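Pngf-ii (Elizabethkingia meningoseptica, PDB 4R4X) is a peptide:N-glycosidase (N-glycanase) that probably cleaves the bond between asparagine and its N-linked glycan, releasing the sugar chain from glycoproteins. Local coordinates at residues E37-K42 against F48-I53. Numbering follows the deposited sequence.
Sequences EKIKNK and FEVNEI. With ZN (zinc ion), chain B.
With CG1 anti to its carbonyl carbon (chi1 -65°) and CD1 continuing the chain in extended form (chi2 173°), Ile39 sends one long branch from the short helix 37-40 toward the strand, where the ring of Phe48, its CG set between backbone N and carbonyl carbon (chi1 65°), is turned toward the isoleucine. The pair illustrates how one branched side chain can carry the contact between a one-turn helix and a nearby strand. CD1 of Ile39 lies 3.6 Å from CD1 of Phe48, an oblique approach, while CG2 of the isoleucine sits 3.8 Å from CE1 of the same ring. The two branches therefore share one side of the phenylalanine between them. CG2 also reaches Val50, touching its CG2 at 3.9 Å. Phe48 and Val50 alternate along the strand with Glu49, so both point their side chains at the helix, and between them the Ile39 CD1 methyl lies against backbone, 3.4 Å from Glu49 O. Glu49 leaves the strand away from the helix, and its OE1 is hydrogen-bonded to Tyr176 and Gln62. Asn41 N bonds to Glu37 O at 2.8 Å in the last helical turn; immediately after it, Lys42 adopts positive phi in a Schellman motif, so that the helix ends within three residues of Ile39. Further along the strand, Glu52 holds a zinc ion through both carboxylate oxygens, its OE1 at 2.2 Å from the metal, and Asp159 contributes another ligand. Within the N-terminal domain, helix 37-40 follows strand 31-36, the antiparallel neighbour of strand 48-54; strand 59-65 flanks the latter's other edge and stacks Phe65 on Phe48, while Leu162 of helix 160-163 packs against Ile39.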
loop_
_atom_site.group_PDB
_atom_site.type_symbol
_atom_site.label_atom_id
_atom_site.label_comp_id
_atom_site.label_asym_id
_atom_site.label_seq_id
_atom_site.Cartn_x
_atom_site.Cartn_y
_atom_site.Cartn_z
ATOM N N GLU A 37 12.181 -16.425 26.316
ATOM C CA GLU A 37 11.215 -17.384 26.904
ATOM C C GLU A 37 10.118 -17.830 25.943
ATOM O O GLU A 37 9.873 -19.039 25.763
ATOM C CB GLU A 37 10.594 -16.796 28.191
ATOM C CG GLU A 37 11.383 -17.210 29.425
ATOM C CD GLU A 37 10.948 -16.526 30.715
ATOM O OE1 GLU A 37 9.981 -15.723 30.695
ATOM O OE2 GLU A 37 11.605 -16.805 31.745
ATOM N N LYS A 38 9.475 -16.863 25.306
ATOM C CA LYS A 38 8.371 -17.172 24.403
ATOM C C LYS A 38 8.814 -18.007 23.219
ATOM O O LYS A 38 8.105 -18.901 22.801
ATOM C CB LYS A 38 7.696 -15.906 23.919
ATOM C CG LYS A 38 6.717 -15.310 24.911
ATOM C CD LYS A 38 6.341 -13.902 24.469
ATOM C CE LYS A 38 4.913 -13.524 24.824
ATOM N NZ LYS A 38 4.342 -12.681 23.736
ATOM N N ILE A 39 10.002 -17.731 22.690
ATOM C CA ILE A 39 10.545 -18.557 21.633
ATOM C C ILE A 39 10.901 -19.957 22.154
ATOM O O ILE A 39 10.617 -20.962 21.503
ATOM C CB ILE A 39 11.786 -17.916 21.002
ATOM C CG1 ILE A 39 11.404 -16.611 20.300
ATOM C CG2 ILE A 39 12.449 -18.897 20.042
ATOM C CD1 ILE A 39 12.584 -15.786 19.784
ATOM N N LYS A 40 11.565 -20.026 23.297
ATOM C CA LYS A 40 11.924 -21.320 23.871
ATOM C C LYS A 40 10.657 -22.177 24.056
ATOM O O LYS A 40 10.629 -23.360 23.708
ATOM C CB LYS A 40 12.607 -21.134 25.223
ATOM C CG LYS A 40 13.198 -22.406 25.810
ATOM C CD LYS A 40 13.938 -22.127 27.114
ATOM C CE LYS A 40 14.172 -23.417 27.906
ATOM N NZ LYS A 40 14.554 -23.131 29.310
ATOM N N ASN A 41 9.621 -21.546 24.586
ATOM C CA ASN A 41 8.353 -22.218 24.874
ATOM C C ASN A 41 7.431 -22.425 23.667
ATOM O O ASN A 41 6.344 -22.974 23.824
ATOM C CB ASN A 41 7.623 -21.447 25.967
ATOM C CG ASN A 41 8.383 -21.449 27.285
ATOM O OD1 ASN A 41 9.157 -22.353 27.568
ATOM N ND2 ASN A 41 8.151 -20.440 28.092
ATOM N N LYS A 42 7.867 -21.987 22.480
ATOM C CA LYS A 42 7.075 -22.070 21.245
ATOM C C LYS A 42 5.746 -21.311 21.328
ATOM O O LYS A 42 4.728 -21.767 20.801
ATOM C CB LYS A 42 6.881 -23.528 20.834
ATOM C CG LYS A 42 8.220 -24.202 20.563
ATOM C CD LYS A 42 8.271 -25.641 21.035
ATOM C CE LYS A 42 9.709 -26.144 21.068
ATOM N NZ LYS A 42 10.436 -25.887 19.790
ATOM N N PHE A 48 9.740 -13.971 14.237
ATOM C CA PHE A 48 10.633 -13.824 15.366
ATOM C C PHE A 48 12.041 -14.263 14.973
ATOM O O PHE A 48 12.215 -14.951 13.971
ATOM C CB PHE A 48 10.113 -14.551 16.619
ATOM C CG PHE A 48 10.031 -16.048 16.499
ATOM C CD1 PHE A 48 11.137 -16.835 16.687
ATOM C CD2 PHE A 48 8.812 -16.668 16.260
ATOM C CE1 PHE A 48 11.055 -18.217 16.602
ATOM C CE2 PHE A 48 8.722 -18.045 16.159
ATOM C CZ PHE A 48 9.847 -18.823 16.359
ATOM N N GLU A 49 13.027 -13.817 15.740
ATOM C CA GLU A 49 14.429 -14.091 15.426
ATOM C C GLU A 49 15.200 -14.733 16.553
ATOM O O GLU A 49 14.940 -14.505 17.741
ATOM C CB GLU A 49 15.150 -12.821 15.027
ATOM C CG GLU A 49 14.721 -12.249 13.690
ATOM C CD GLU A 49 15.435 -10.948 13.429
ATOM O OE1 GLU A 49 16.564 -10.997 12.873
ATOM O OE2 GLU A 49 14.868 -9.900 13.810
ATOM N N VAL A 50 16.187 -15.511 16.145
ATOM C CA VAL A 50 17.150 -16.115 17.045
ATOM C C VAL A 50 18.552 -15.847 16.493
ATOM O O VAL A 50 18.736 -15.728 15.281
ATOM C CB VAL A 50 16.830 -17.639 17.106
ATOM C CG1 VAL A 50 18.048 -18.487 17.339
ATOM C CG2 VAL A 50 15.735 -17.907 18.127
ATOM N N ASN A 51 19.546 -15.774 17.377
ATOM C CA ASN A 51 20.926 -15.626 16.949
ATOM C C ASN A 51 21.771 -16.826 17.438
ATOM O O ASN A 51 21.534 -17.364 18.506
ATOM C CB ASN A 51 21.416 -14.285 17.494
ATOM C CG ASN A 51 22.841 -13.980 17.122
ATOM O OD1 ASN A 51 23.101 -13.314 16.114
ATOM N ND2 ASN A 51 23.774 -14.431 17.939
ATOM N N GLU A 52 22.734 -17.271 16.639
ATOM C CA GLU A 52 23.668 -18.305 17.066
ATOM C C GLU A 52 25.062 -17.926 16.626
ATOM O O GLU A 52 25.256 -17.427 15.516
ATOM C CB GLU A 52 23.319 -19.671 16.489
ATOM C CG GLU A 52 21.995 -20.230 16.982
ATOM C CD GLU A 52 21.820 -21.718 16.698
ATOM O OE1 GLU A 52 22.533 -22.258 15.828
ATOM O OE2 GLU A 52 20.962 -22.357 17.350
ATOM N N ILE A 53 26.028 -18.157 17.507
ATOM C CA ILE A 53 27.414 -17.841 17.243
ATOM C C ILE A 53 28.203 -19.120 17.305
ATOM O O ILE A 53 28.087 -19.849 18.273
ATOM C CB ILE A 53 27.984 -16.879 18.298
ATOM C CG1 ILE A 53 27.191 -15.576 18.261
ATOM C CG2 ILE A 53 29.473 -16.663 18.052
ATOM C CD1 ILE A 53 27.698 -14.480 19.168
HETATM ZN ZN ZN B . 22.400 -24.324 16.720
#